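Local coordinates for COMB10 (Helicobacter pylori, PDB 2BHV), which is a core subunit of the Com type IV secretion system and, as in its TrbI/VirB10 relatives, probably forms part of the channel spanning the periplasm, at residues L38-T43 against A79-K84; K46-F51 against S70-H75; A50-P55 against V214-G219; I65-S70 against G85-G90; G158-I163 against E218-F223. One frame throughout, in Å; residues are numbered along the deposited sequence.

How the contacts relate
Strand 41-42 starts the modelled core, and contact 1 closes a loop by bringing 79-84 back against it. Contact 2 is nested within that loop, setting 70-75 on the strand that begins at I48. The same strand runs on into contact 3, whose partner comes from far along the chain, at 214-219; contact 3 therefore crosses contact 1. Contact 4 pairs 65-70 with 85-90: it crosses contacts 1 and 2 and is nested inside contact 3. Contact 5 opens only at G158 and ends on the same stretch as contact 3, sharing E218 and G219. Together they join the large mixed sheet to a small hairpin at one end and a three-stranded sheet at the other.

Contact 1 (L38-T43 against A79-K84); sequences LLRTIT and AVLIPK
L81 and R40 meet through the two methyls of the leucine. CD2 sits over the centre of the R40 guanidinium, 3.8 Å above its plane, and also touches the arginine's CB and CG. In R40 the bend at chi3 (61°) turns NE out of the extended course, and the charged end is tied down elsewhere: NE bonds to the carbonyl of F232 and NH2 to that of P233. The other methyl, L81 CD1, lies on the backbone, 3.5 Å from R40 C and beside T41 N.

The purely apolar part belongs to I42. Its CG1 is 3.6 Å from L81 CD1, the two side chains sliding past each other in opposite directions. Its CD1 goes on to I82 CD1 at 3.7 Å, and there the side chains cross at about a right angle. At the far end A79 CB rests against L39 O.

Between the two segments there are only van der Waals contacts; their backbone bonds go to I72, H75, F232 and I230. I72 pairs with both L81 and I82, which makes a classic beta bulge there. The contact thus packs the bulged hairpin strand on strand 41-42, an outer strand of the large mixed sheet within this chain and neighbour of 229-231.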
# COMPACT_ATOMS: atom_id res chain seq x y z
N LEU A 38 -28.43 -24.82 -30.21
CA LEU A 38 -28.31 -23.35 -30.11
C LEU A 38 -29.66 -22.62 -29.84
O LEU A 38 -29.66 -21.44 -29.46
CB LEU A 38 -27.60 -22.79 -31.35
N LEU A 39 -30.78 -23.33 -30.01
CA LEU A 39 -32.12 -22.79 -29.73
C LEU A 39 -32.34 -22.60 -28.23
O LEU A 39 -33.26 -21.91 -27.81
CB LEU A 39 -33.19 -23.73 -30.30
CG LEU A 39 -33.42 -23.80 -31.83
CD1 LEU A 39 -33.76 -25.23 -32.30
CD2 LEU A 39 -34.49 -22.81 -32.30
N ARG A 40 -31.50 -23.23 -27.42
CA ARG A 40 -31.61 -23.11 -25.97
C ARG A 40 -30.23 -22.98 -25.32
O ARG A 40 -29.93 -23.64 -24.32
CB ARG A 40 -32.41 -24.29 -25.39
CG ARG A 40 -33.89 -24.25 -25.74
CD ARG A 40 -34.68 -25.35 -25.06
NE ARG A 40 -34.61 -25.23 -23.61
CZ ARG A 40 -35.35 -24.40 -22.88
NH1 ARG A 40 -36.24 -23.61 -23.47
NH2 ARG A 40 -35.20 -24.36 -21.57
N THR A 41 -29.42 -22.11 -25.89
CA THR A 41 -28.07 -21.90 -25.41
C THR A 41 -27.82 -20.41 -25.19
O THR A 41 -28.33 -19.57 -25.93
CB THR A 41 -27.03 -22.44 -26.42
OG1 THR A 41 -27.30 -23.83 -26.66
CG2 THR A 41 -25.62 -22.29 -25.89
N ILE A 42 -27.05 -20.10 -24.15
CA ILE A 42 -26.55 -18.76 -23.99
C ILE A 42 -25.09 -18.77 -24.39
O ILE A 42 -24.32 -19.60 -23.92
CB ILE A 42 -26.72 -18.26 -22.55
CG1 ILE A 42 -28.21 -18.15 -22.20
CG2 ILE A 42 -26.03 -16.90 -22.37
CD1 ILE A 42 -28.49 -17.83 -20.74
N THR A 43 -24.72 -17.88 -25.30
CA THR A 43 -23.36 -17.80 -25.78
C THR A 43 -22.42 -17.30 -24.69
O THR A 43 -22.77 -16.41 -23.91
CB THR A 43 -23.27 -16.83 -26.96
OG1 THR A 43 -24.18 -17.26 -27.99
CG2 THR A 43 -21.83 -16.75 -27.53
N ALA A 79 -36.60 -18.16 -27.77
CA ALA A 79 -36.76 -18.63 -26.41
C ALA A 79 -36.13 -17.67 -25.40
O ALA A 79 -34.97 -17.29 -25.52
CB ALA A 79 -36.14 -20.00 -26.27
N VAL A 80 -36.91 -17.26 -24.41
CA VAL A 80 -36.34 -16.53 -23.28
C VAL A 80 -35.86 -17.54 -22.23
O VAL A 80 -36.66 -18.16 -21.53
CB VAL A 80 -37.36 -15.56 -22.66
CG1 VAL A 80 -36.84 -14.97 -21.36
CG2 VAL A 80 -37.69 -14.46 -23.65
N LEU A 81 -34.54 -17.72 -22.15
CA LEU A 81 -33.94 -18.69 -21.23
C LEU A 81 -33.85 -18.16 -19.80
O LEU A 81 -34.17 -18.90 -18.87
CB LEU A 81 -32.55 -19.14 -21.72
CG LEU A 81 -32.43 -19.80 -23.10
CD1 LEU A 81 -30.97 -20.11 -23.37
CD2 LEU A 81 -33.28 -21.07 -23.24
N ILE A 82 -33.41 -16.92 -19.63
CA ILE A 82 -33.49 -16.26 -18.32
C ILE A 82 -34.40 -15.04 -18.41
O ILE A 82 -34.03 -14.03 -18.99
CB ILE A 82 -32.12 -15.83 -17.76
CG1 ILE A 82 -31.12 -16.99 -17.80
CG2 ILE A 82 -32.29 -15.31 -16.32
CD1 ILE A 82 -29.72 -16.61 -17.45
N PRO A 83 -35.63 -15.16 -17.84
CA PRO A 83 -36.63 -14.09 -17.85
C PRO A 83 -36.23 -12.93 -16.97
O PRO A 83 -35.62 -13.12 -15.91
CB PRO A 83 -37.89 -14.77 -17.28
CG PRO A 83 -37.61 -16.25 -17.35
CD PRO A 83 -36.14 -16.38 -17.18
N LYS A 84 -36.54 -11.72 -17.43
CA LYS A 84 -36.42 -10.52 -16.62
C LYS A 84 -37.04 -10.75 -15.25
O LYS A 84 -38.13 -11.30 -15.13
CB LYS A 84 -37.12 -9.37 -17.31
CG LYS A 84 -36.96 -8.03 -16.63
CD LYS A 84 -37.84 -6.99 -17.30
CE LYS A 84 -37.67 -5.63 -16.67
NZ LYS A 84 -38.80 -4.76 -17.07

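Contact 2 (K46-F51 against S70-H75)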
# COMPACT_ATOMS: atom_id res chain seq x y z
N LYS A 46 -22.12 -13.57 -23.08
CA LYS A 46 -23.35 -12.79 -23.03
C LYS A 46 -23.24 -12.00 -21.74
O LYS A 46 -22.66 -12.48 -20.75
CB LYS A 46 -24.58 -13.69 -22.99
CG LYS A 46 -25.69 -13.29 -23.98
CD LYS A 46 -26.61 -12.20 -23.43
CE LYS A 46 -27.43 -11.55 -24.54
NZ LYS A 46 -28.23 -12.54 -25.32
N MET A 47 -23.75 -10.78 -21.74
CA MET A 47 -23.72 -9.96 -20.56
C MET A 47 -25.10 -9.96 -19.98
O MET A 47 -25.99 -9.32 -20.53
CB MET A 47 -23.30 -8.53 -20.89
CG MET A 47 -21.97 -8.39 -21.59
SD MET A 47 -20.60 -8.51 -20.43
CE MET A 47 -20.09 -10.19 -20.71
N ILE A 48 -25.30 -10.71 -18.90
CA ILE A 48 -26.58 -10.72 -18.20
C ILE A 48 -26.58 -9.62 -17.13
O ILE A 48 -25.95 -9.76 -16.09
CB ILE A 48 -26.84 -12.07 -17.53
CG1 ILE A 48 -26.78 -13.19 -18.55
CG2 ILE A 48 -28.17 -12.06 -16.81
CD1 ILE A 48 -26.50 -14.53 -17.93
N PRO A 49 -27.28 -8.51 -17.41
CA PRO A 49 -27.27 -7.42 -16.46
C PRO A 49 -28.14 -7.72 -15.23
O PRO A 49 -29.26 -8.21 -15.36
CB PRO A 49 -27.85 -6.27 -17.26
CG PRO A 49 -28.73 -6.92 -18.25
CD PRO A 49 -28.12 -8.23 -18.57
N ALA A 50 -27.60 -7.44 -14.06
CA ALA A 50 -28.32 -7.68 -12.82
C ALA A 50 -27.91 -6.65 -11.78
O ALA A 50 -26.85 -6.03 -11.88
CB ALA A 50 -28.05 -9.09 -12.31
N PHE A 51 -28.77 -6.46 -10.79
CA PHE A 51 -28.44 -5.65 -9.64
C PHE A 51 -28.49 -6.48 -8.37
O PHE A 51 -29.28 -7.43 -8.29
CB PHE A 51 -29.36 -4.41 -9.55
CG PHE A 51 -30.82 -4.73 -9.31
CD1 PHE A 51 -31.32 -4.84 -8.01
CD2 PHE A 51 -31.71 -4.87 -10.38
CE1 PHE A 51 -32.67 -5.11 -7.78
CE2 PHE A 51 -33.04 -5.15 -10.16
CZ PHE A 51 -33.53 -5.26 -8.86
N SER A 70 -33.31 -7.85 -17.52
CA SER A 70 -34.01 -7.97 -18.80
C SER A 70 -33.97 -9.40 -19.30
O SER A 70 -33.10 -10.18 -18.90
CB SER A 70 -33.38 -7.05 -19.85
OG SER A 70 -31.98 -7.24 -19.91
N ASP A 71 -34.91 -9.75 -20.18
CA ASP A 71 -34.97 -11.09 -20.75
C ASP A 71 -33.67 -11.49 -21.44
O ASP A 71 -33.08 -10.69 -22.17
CB ASP A 71 -36.11 -11.19 -21.76
CG ASP A 71 -37.47 -11.13 -21.12
OD1 ASP A 71 -37.63 -11.61 -19.98
OD2 ASP A 71 -38.39 -10.60 -21.78
N ILE A 72 -33.24 -12.72 -21.19
CA ILE A 72 -32.06 -13.25 -21.84
C ILE A 72 -32.49 -14.31 -22.86
O ILE A 72 -33.03 -15.35 -22.51
CB ILE A 72 -31.04 -13.83 -20.83
CG1 ILE A 72 -30.84 -12.86 -19.67
CG2 ILE A 72 -29.72 -14.17 -21.54
CD1 ILE A 72 -30.35 -11.48 -20.06
N PHE A 73 -32.25 -14.02 -24.14
CA PHE A 73 -32.69 -14.87 -25.23
C PHE A 73 -31.61 -15.87 -25.59
O PHE A 73 -30.43 -15.58 -25.45
CB PHE A 73 -33.02 -14.02 -26.46
CG PHE A 73 -34.29 -13.23 -26.32
CD1 PHE A 73 -35.52 -13.82 -26.59
CD2 PHE A 73 -34.25 -11.89 -25.94
CE1 PHE A 73 -36.70 -13.10 -26.48
CE2 PHE A 73 -35.42 -11.15 -25.82
CZ PHE A 73 -36.66 -11.76 -26.09
N ALA A 74 -32.02 -17.04 -26.05
CA ALA A 74 -31.08 -18.03 -26.57
C ALA A 74 -30.43 -17.52 -27.85
O ALA A 74 -31.06 -16.82 -28.64
CB ALA A 74 -31.76 -19.36 -26.80
N HIS A 75 -29.17 -17.89 -28.06
CA HIS A 75 -28.38 -17.40 -29.19
C HIS A 75 -29.12 -17.41 -30.53
O HIS A 75 -28.89 -16.54 -31.38
CB HIS A 75 -27.09 -18.21 -29.30
CG HIS A 75 -26.25 -17.86 -30.49
ND1 HIS A 75 -25.45 -16.74 -30.53
CD2 HIS A 75 -26.08 -18.50 -31.67
CE1 HIS A 75 -24.82 -16.70 -31.69
NE2 HIS A 75 -25.19 -17.75 -32.41
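I72, on the two-stranded antiparallel hairpin of 72-73 and 80-82, lays its side chain on I48, at the start of strand 48-52 of the large sheet. The two segments run nearly antiparallel, 162° apart, yet their backbones stay well separated: the CA atoms of I48 and I72 are 7.0 Å apart. Side chains fill that gap.

At the centre of the contact, I48 CG2 is 4.0 Å from I72 CD1, and the two isoleucines cross at about a right angle. In I72 a chi2 of -59° turns CD1 out of the extended course and toward I48 CG2, which I72 CG1 also meets. P49 adds its ring beside them, P49 CD standing 4.2 Å from I72 CD1.

On one flank K46 slides past I72 in the opposite direction, its CD 4.1 Å from I72 CG2. The lysine is bent at chi2 and chi4, and NZ ends up near the carbonyl of F73, but at 3.8 Å between K46 NZ and F73 O the two are too far apart to be bonded. On the other flank S70 OG lies against the ring of P49, 3.7 Å from P49 CG.

Beyond these residues, I82 and V68 also touch I72 and I48 respectively. I48 bonds through its backbone to I224 on the neighbouring strand 221-226. What results is a short beta hairpin packed by aliphatic side chains onto the end of a strand of a larger sheet, with the polar groups at the borders of the contact.

Contact 3 (A50-P55 against V214-G219); sequences AFLITP and VVIREG
L52 O accepts the contact's one hydrogen bond, from G219 N, at 2.7 Å and with a nearly straight N-H (165°). The donor is tilted only 15° from the carbonyl plane. Next to it, the L52 side chain reaches across to put CD1 3.9 Å from I216 CG2. E218 lies over the backbone that follows L52, with its CB 3.3 Å from I53 O. P55 and the E218 side chain lie side by side, pointing the same way, and E218 OE1 comes to 3.8 Å from P55 CB. The turn at chi2 (-83°) carries the E218 CD toward the proline. P55 CA also makes a CA-H...O contact with I216 O, at 3.4 Å.

This is where two sheets hand over to each other: the chain leaves strand 48-52 of the large sheet for 56-57, while its partner leaves 215-216 of the three-stranded sheet for 221-226, next to 48-52. G219 makes that corner with a positive phi, a conformation suited to a residue lacking CB. Farther out, L52 pairs through its backbone with S220, and I53 with I65 on the other side. V64 touches the L52 side chain, and Y101 touches I216, which also packs on I196 of the second subunit.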
# COMPACT_ATOMS: atom_id res chain seq x y z
N ALA A 50 -27.60 -7.44 -14.06
CA ALA A 50 -28.32 -7.68 -12.82
C ALA A 50 -27.91 -6.65 -11.78
O ALA A 50 -26.85 -6.03 -11.88
CB ALA A 50 -28.05 -9.09 -12.31
N PHE A 51 -28.77 -6.46 -10.79
CA PHE A 51 -28.44 -5.65 -9.64
C PHE A 51 -28.49 -6.48 -8.37
O PHE A 51 -29.28 -7.43 -8.29
CB PHE A 51 -29.36 -4.41 -9.55
CG PHE A 51 -30.82 -4.73 -9.31
CD1 PHE A 51 -31.32 -4.84 -8.01
CD2 PHE A 51 -31.71 -4.87 -10.38
CE1 PHE A 51 -32.67 -5.11 -7.78
CE2 PHE A 51 -33.04 -5.15 -10.16
CZ PHE A 51 -33.53 -5.26 -8.86
N LEU A 52 -27.66 -6.12 -7.39
CA LEU A 52 -27.57 -6.87 -6.15
C LEU A 52 -28.65 -6.47 -5.18
O LEU A 52 -28.82 -5.28 -4.91
CB LEU A 52 -26.22 -6.64 -5.49
CG LEU A 52 -24.95 -7.07 -6.22
CD1 LEU A 52 -23.75 -6.78 -5.32
CD2 LEU A 52 -24.99 -8.54 -6.61
N ILE A 53 -29.37 -7.47 -4.67
CA ILE A 53 -30.38 -7.27 -3.63
C ILE A 53 -29.72 -7.32 -2.27
O ILE A 53 -30.14 -6.66 -1.34
CB ILE A 53 -31.50 -8.34 -3.73
CG1 ILE A 53 -32.29 -8.15 -5.03
CG2 ILE A 53 -32.44 -8.26 -2.55
CD1 ILE A 53 -33.00 -9.40 -5.49
N THR A 54 -28.65 -8.10 -2.18
CA THR A 54 -27.91 -8.34 -0.94
C THR A 54 -26.52 -7.75 -1.07
O THR A 54 -25.93 -7.83 -2.13
CB THR A 54 -27.80 -9.85 -0.71
OG1 THR A 54 -29.06 -10.34 -0.22
CG2 THR A 54 -26.68 -10.22 0.28
N PRO A 55 -25.99 -7.12 0.00
CA PRO A 55 -24.63 -6.60 -0.08
C PRO A 55 -23.56 -7.70 0.01
O PRO A 55 -23.84 -8.81 0.44
CB PRO A 55 -24.53 -5.68 1.14
CG PRO A 55 -25.48 -6.23 2.10
CD PRO A 55 -26.60 -6.85 1.31
N VAL A 214 -13.94 -3.74 2.58
CA VAL A 214 -14.58 -3.33 1.36
C VAL A 214 -15.99 -3.89 1.32
O VAL A 214 -16.21 -5.10 1.45
CB VAL A 214 -13.82 -3.83 0.14
CG1 VAL A 214 -14.56 -3.44 -1.13
CG2 VAL A 214 -12.43 -3.28 0.13
N VAL A 215 -16.96 -3.00 1.13
CA VAL A 215 -18.32 -3.43 0.97
C VAL A 215 -18.79 -3.05 -0.42
O VAL A 215 -18.51 -1.95 -0.89
CB VAL A 215 -19.25 -2.84 2.08
CG1 VAL A 215 -20.72 -3.01 1.70
CG2 VAL A 215 -18.96 -3.51 3.41
N ILE A 216 -19.47 -3.99 -1.08
CA ILE A 216 -20.19 -3.70 -2.30
C ILE A 216 -21.67 -3.66 -1.94
O ILE A 216 -22.28 -4.70 -1.68
CB ILE A 216 -19.85 -4.73 -3.37
CG1 ILE A 216 -18.36 -4.62 -3.73
CG2 ILE A 216 -20.70 -4.50 -4.61
CD1 ILE A 216 -17.81 -5.78 -4.48
N ARG A 217 -22.24 -2.45 -1.87
CA ARG A 217 -23.60 -2.25 -1.37
C ARG A 217 -24.66 -2.88 -2.26
O ARG A 217 -24.49 -3.01 -3.47
CB ARG A 217 -23.91 -0.76 -1.23
CG ARG A 217 -23.63 -0.15 0.15
CD ARG A 217 -22.15 0.26 0.27
NE ARG A 217 -21.95 1.41 1.17
CZ ARG A 217 -21.76 2.68 0.77
NH1 ARG A 217 -21.77 3.01 -0.53
NH2 ARG A 217 -21.57 3.62 1.69
N GLU A 218 -25.78 -3.25 -1.67
CA GLU A 218 -26.93 -3.65 -2.45
C GLU A 218 -27.35 -2.49 -3.37
O GLU A 218 -27.17 -1.33 -3.03
CB GLU A 218 -28.08 -4.09 -1.52
CG GLU A 218 -28.78 -2.97 -0.75
CD GLU A 218 -28.07 -2.54 0.52
OE1 GLU A 218 -26.85 -2.75 0.67
OE2 GLU A 218 -28.76 -1.97 1.39
N GLY A 219 -27.88 -2.82 -4.54
CA GLY A 219 -28.19 -1.81 -5.54
C GLY A 219 -27.06 -1.67 -6.54
O GLY A 219 -27.21 -1.03 -7.59

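Contact 4 (I65-S70 against G85-G90)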
# COMPACT_ATOMS: atom_id res chain seq x y z
N ILE A 65 -27.68 -12.31 -3.45
CA ILE A 65 -28.80 -12.45 -4.36
C ILE A 65 -28.83 -11.28 -5.33
O ILE A 65 -28.82 -10.12 -4.92
CB ILE A 65 -30.14 -12.54 -3.60
CG1 ILE A 65 -30.10 -13.65 -2.56
CG2 ILE A 65 -31.29 -12.76 -4.57
CD1 ILE A 65 -31.18 -13.53 -1.51
N ALA A 66 -28.84 -11.58 -6.62
CA ALA A 66 -29.00 -10.56 -7.65
C ALA A 66 -30.31 -10.77 -8.42
O ALA A 66 -30.91 -11.85 -8.40
CB ALA A 66 -27.83 -10.59 -8.58
N GLN A 67 -30.75 -9.72 -9.10
CA GLN A 67 -31.93 -9.80 -9.91
C GLN A 67 -31.68 -9.40 -11.36
O GLN A 67 -31.16 -8.34 -11.62
CB GLN A 67 -33.02 -8.93 -9.33
CG GLN A 67 -34.35 -9.25 -9.91
CD GLN A 67 -35.42 -8.38 -9.39
OE1 GLN A 67 -35.95 -7.56 -10.12
NE2 GLN A 67 -35.76 -8.53 -8.12
N VAL A 68 -32.06 -10.26 -12.29
CA VAL A 68 -31.79 -10.05 -13.71
C VAL A 68 -32.65 -8.91 -14.24
O VAL A 68 -33.84 -8.83 -13.95
CB VAL A 68 -32.02 -11.33 -14.52
CG1 VAL A 68 -31.64 -11.11 -15.97
CG2 VAL A 68 -31.20 -12.47 -13.96
N GLU A 69 -32.04 -8.03 -15.03
CA GLU A 69 -32.69 -6.77 -15.42
C GLU A 69 -33.48 -6.80 -16.72
O GLU A 69 -34.25 -5.89 -16.98
CB GLU A 69 -31.69 -5.63 -15.44
CG GLU A 69 -31.20 -5.26 -14.07
CD GLU A 69 -30.34 -4.04 -14.08
OE1 GLU A 69 -30.83 -2.96 -14.42
OE2 GLU A 69 -29.15 -4.16 -13.73
N SER A 70 -33.31 -7.85 -17.52
CA SER A 70 -34.01 -7.97 -18.80
C SER A 70 -33.97 -9.40 -19.30
O SER A 70 -33.10 -10.18 -18.90
CB SER A 70 -33.38 -7.05 -19.85
OG SER A 70 -31.98 -7.24 -19.91
N GLY A 85 -36.32 -10.35 -14.21
CA GLY A 85 -36.83 -10.44 -12.86
C GLY A 85 -36.44 -11.70 -12.14
O GLY A 85 -36.78 -11.87 -10.96
N SER A 86 -35.73 -12.61 -12.81
CA SER A 86 -35.21 -13.81 -12.14
C SER A 86 -34.22 -13.45 -11.03
O SER A 86 -33.45 -12.48 -11.14
CB SER A 86 -34.54 -14.77 -13.11
OG SER A 86 -35.23 -14.85 -14.33
N LYS A 87 -34.26 -14.22 -9.96
CA LYS A 87 -33.28 -14.08 -8.91
C LYS A 87 -32.09 -14.98 -9.26
O LYS A 87 -32.28 -16.10 -9.73
CB LYS A 87 -33.89 -14.47 -7.57
CG LYS A 87 -34.54 -13.32 -6.79
CD LYS A 87 -35.32 -12.31 -7.68
CE LYS A 87 -36.71 -11.97 -7.10
NZ LYS A 87 -36.72 -11.69 -5.63
N VAL A 88 -30.87 -14.47 -9.06
CA VAL A 88 -29.67 -15.30 -9.15
C VAL A 88 -29.07 -15.44 -7.78
O VAL A 88 -28.80 -14.45 -7.11
CB VAL A 88 -28.59 -14.71 -10.10
CG1 VAL A 88 -27.61 -15.79 -10.52
CG2 VAL A 88 -29.22 -14.08 -11.33
N ILE A 89 -28.87 -16.68 -7.34
CA ILE A 89 -28.32 -16.92 -6.02
C ILE A 89 -26.87 -17.34 -6.14
O ILE A 89 -26.54 -18.28 -6.86
CB ILE A 89 -29.14 -17.97 -5.25
CG1 ILE A 89 -30.58 -17.50 -5.10
CG2 ILE A 89 -28.54 -18.23 -3.89
CD1 ILE A 89 -31.56 -18.60 -4.81
N GLY A 90 -26.00 -16.62 -5.43
CA GLY A 90 -24.58 -16.90 -5.40
C GLY A 90 -23.98 -16.98 -4.01
O GLY A 90 -24.61 -16.57 -3.03
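A66 and V88 face each other as an antiparallel hydrogen-bonded pair, each using both its N-H and its carbonyl across the contact. A66 N reaches V88 O at 2.9 Å, with the donor in the carbonyl plane. The return bond, V88 N to A66 O, is 2.7 Å long, its donor tilted 30° from the plane of the A66 carbonyl. Two residues on, V68 faces both G85 and S86 in a G1 beta bulge: V68 N meets S86 O at 2.9 Å, nearly along the C=O axis, and G85 N bonds to V68 O at 2.9 Å. With G85 at a phi of 93°, a CB would press on the carbonyl O of K84.

The non-hydrogen-bonded pairs, I65 with I89 and Q67 with K87, turn their backbone groups to the outer neighbours: Q67 bonds to F51 of strand 48-52 and I65 to I53 just after it, K87 to I111 and I89 to S108 on the other side. S86 OG is satisfied locally by the carbonyl of P83.

Q67 runs alongside K87 in the same direction, and Q67 NE2 is 3.7 Å from K87 CE, meeting aliphatic carbon. I65 CG2 joins them against K87 CG. On the A66 and V88 face, V68 CG1 is anti to its backbone N (chi1 -176°), leaving V68 CG2 beside that N, 3.7 Å from V88 CG2; W107 lies against A66 and V88. Strands 62-68 and 87-94 are thus interior strands of the large sheet, their backbone polar groups used alternately toward each other and toward the strands outside, while one face carries small apolar groups and the other longer, partly polar chains.

Contact 5 (G158-I163 against E218-F223)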
# COMPACT_ATOMS: atom_id res chain seq x y z
N GLY A 158 -21.46 -0.71 -12.63
CA GLY A 158 -21.62 0.36 -11.67
C GLY A 158 -21.80 -0.20 -10.28
O GLY A 158 -22.93 -0.38 -9.81
N LEU A 159 -20.68 -0.49 -9.62
CA LEU A 159 -20.70 -0.96 -8.24
C LEU A 159 -20.72 0.21 -7.27
O LEU A 159 -20.00 1.20 -7.47
CB LEU A 159 -19.48 -1.84 -7.95
CG LEU A 159 -19.25 -3.09 -8.78
CD1 LEU A 159 -17.88 -3.70 -8.50
CD2 LEU A 159 -20.36 -4.10 -8.56
N LEU A 160 -21.55 0.10 -6.24
CA LEU A 160 -21.52 1.04 -5.13
C LEU A 160 -20.56 0.52 -4.07
O LEU A 160 -20.91 -0.39 -3.29
CB LEU A 160 -22.90 1.22 -4.55
CG LEU A 160 -23.74 2.33 -5.17
CD1 LEU A 160 -24.30 1.92 -6.53
CD2 LEU A 160 -24.88 2.70 -4.21
N ILE A 161 -19.36 1.09 -4.05
CA ILE A 161 -18.28 0.54 -3.23
C ILE A 161 -17.93 1.44 -2.06
O ILE A 161 -17.49 2.57 -2.26
CB ILE A 161 -17.00 0.29 -4.05
CG1 ILE A 161 -17.29 -0.64 -5.23
CG2 ILE A 161 -15.92 -0.30 -3.15
CD1 ILE A 161 -16.34 -0.47 -6.40
N GLY A 162 -18.13 0.94 -0.85
CA GLY A 162 -17.68 1.61 0.37
C GLY A 162 -16.40 0.98 0.88
O GLY A 162 -16.28 -0.25 0.92
N ILE A 163 -15.42 1.81 1.26
CA ILE A 163 -14.14 1.30 1.76
C ILE A 163 -13.66 2.07 2.99
O ILE A 163 -12.90 3.02 2.86
CB ILE A 163 -13.00 1.39 0.71
CG1 ILE A 163 -13.49 1.07 -0.70
CG2 ILE A 163 -11.84 0.46 1.09
CD1 ILE A 163 -12.54 1.56 -1.78
N GLU A 218 -25.78 -3.25 -1.67
CA GLU A 218 -26.93 -3.65 -2.45
C GLU A 218 -27.35 -2.49 -3.37
O GLU A 218 -27.17 -1.33 -3.03
CB GLU A 218 -28.08 -4.09 -1.52
CG GLU A 218 -28.78 -2.97 -0.75
CD GLU A 218 -28.07 -2.54 0.52
OE1 GLU A 218 -26.85 -2.75 0.67
OE2 GLU A 218 -28.76 -1.97 1.39
N GLY A 219 -27.88 -2.82 -4.54
CA GLY A 219 -28.19 -1.81 -5.54
C GLY A 219 -27.06 -1.67 -6.54
O GLY A 219 -27.21 -1.03 -7.59
N SER A 220 -25.92 -2.27 -6.22
CA SER A 220 -24.81 -2.30 -7.14
C SER A 220 -25.25 -3.01 -8.39
O SER A 220 -26.00 -3.98 -8.33
CB SER A 220 -23.62 -3.03 -6.52
OG SER A 220 -23.02 -2.24 -5.51
N ARG A 221 -24.78 -2.51 -9.52
CA ARG A 221 -25.16 -3.01 -10.82
C ARG A 221 -24.03 -3.84 -11.41
O ARG A 221 -22.87 -3.46 -11.37
CB ARG A 221 -25.47 -1.84 -11.73
CG ARG A 221 -26.72 -2.00 -12.57
CD ARG A 221 -27.90 -1.51 -11.82
NE ARG A 221 -29.06 -1.28 -12.68
CZ ARG A 221 -29.73 -0.13 -12.75
NH1 ARG A 221 -29.36 0.93 -12.03
NH2 ARG A 221 -30.78 -0.03 -13.55
N VAL A 222 -24.39 -4.97 -12.01
CA VAL A 222 -23.43 -5.99 -12.36
C VAL A 222 -23.75 -6.67 -13.71
O VAL A 222 -24.91 -6.72 -14.10
CB VAL A 222 -23.38 -7.01 -11.19
CG1 VAL A 222 -23.61 -8.44 -11.65
CG2 VAL A 222 -22.09 -6.84 -10.38
N PHE A 223 -22.73 -7.14 -14.43
CA PHE A 223 -22.96 -8.08 -15.53
C PHE A 223 -22.52 -9.46 -15.09
O PHE A 223 -21.39 -9.65 -14.65
CB PHE A 223 -22.15 -7.71 -16.78
CG PHE A 223 -22.62 -6.47 -17.44
CD1 PHE A 223 -23.85 -6.42 -18.07
CD2 PHE A 223 -21.82 -5.34 -17.45
CE1 PHE A 223 -24.28 -5.27 -18.67
CE2 PHE A 223 -22.26 -4.18 -18.06
CZ PHE A 223 -23.50 -4.14 -18.67
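S220 and L159 meet at the corner where the chain, having left strand 215-216 of the three-stranded sheet, enters strand 221-226 of the large mixed sheet. The packed part lies here and is mostly buried. L160 N donates to S220 OG at 2.9 Å, with an N-H angle of 154°, and the same hydroxyl bonds to the carbonyl of R217, so it is gripped from two chain segments. OG stands anti to the S220 carbonyl carbon (chi1 -72°), the orientation that brings it to L160 N. L160 CB also touches this oxygen. Next to it, L159 CD2 packs on V222 CG2 at 3.7 Å and lies close to R221 O as well.

The looser side is formed by G219 and the R221 side chain. R221 is exposed: CB stays by G158 O, while the chain bends at chi2 and leads the guanidinium away to E69, with which NE forms a salt bridge. The tip of L160 is only loosely in touch with G219, L160 CD1 coming no nearer than 4.3 Å, to G219 O; it is packed instead by L184 of the second subunit. That subunit covers part of 158-163, and L159 N donates to its Q187 OE1.

At the start of strand 221-226, R221 N donates to G158 O at 2.8 Å, from above the carbonyl plane, 42° out of it.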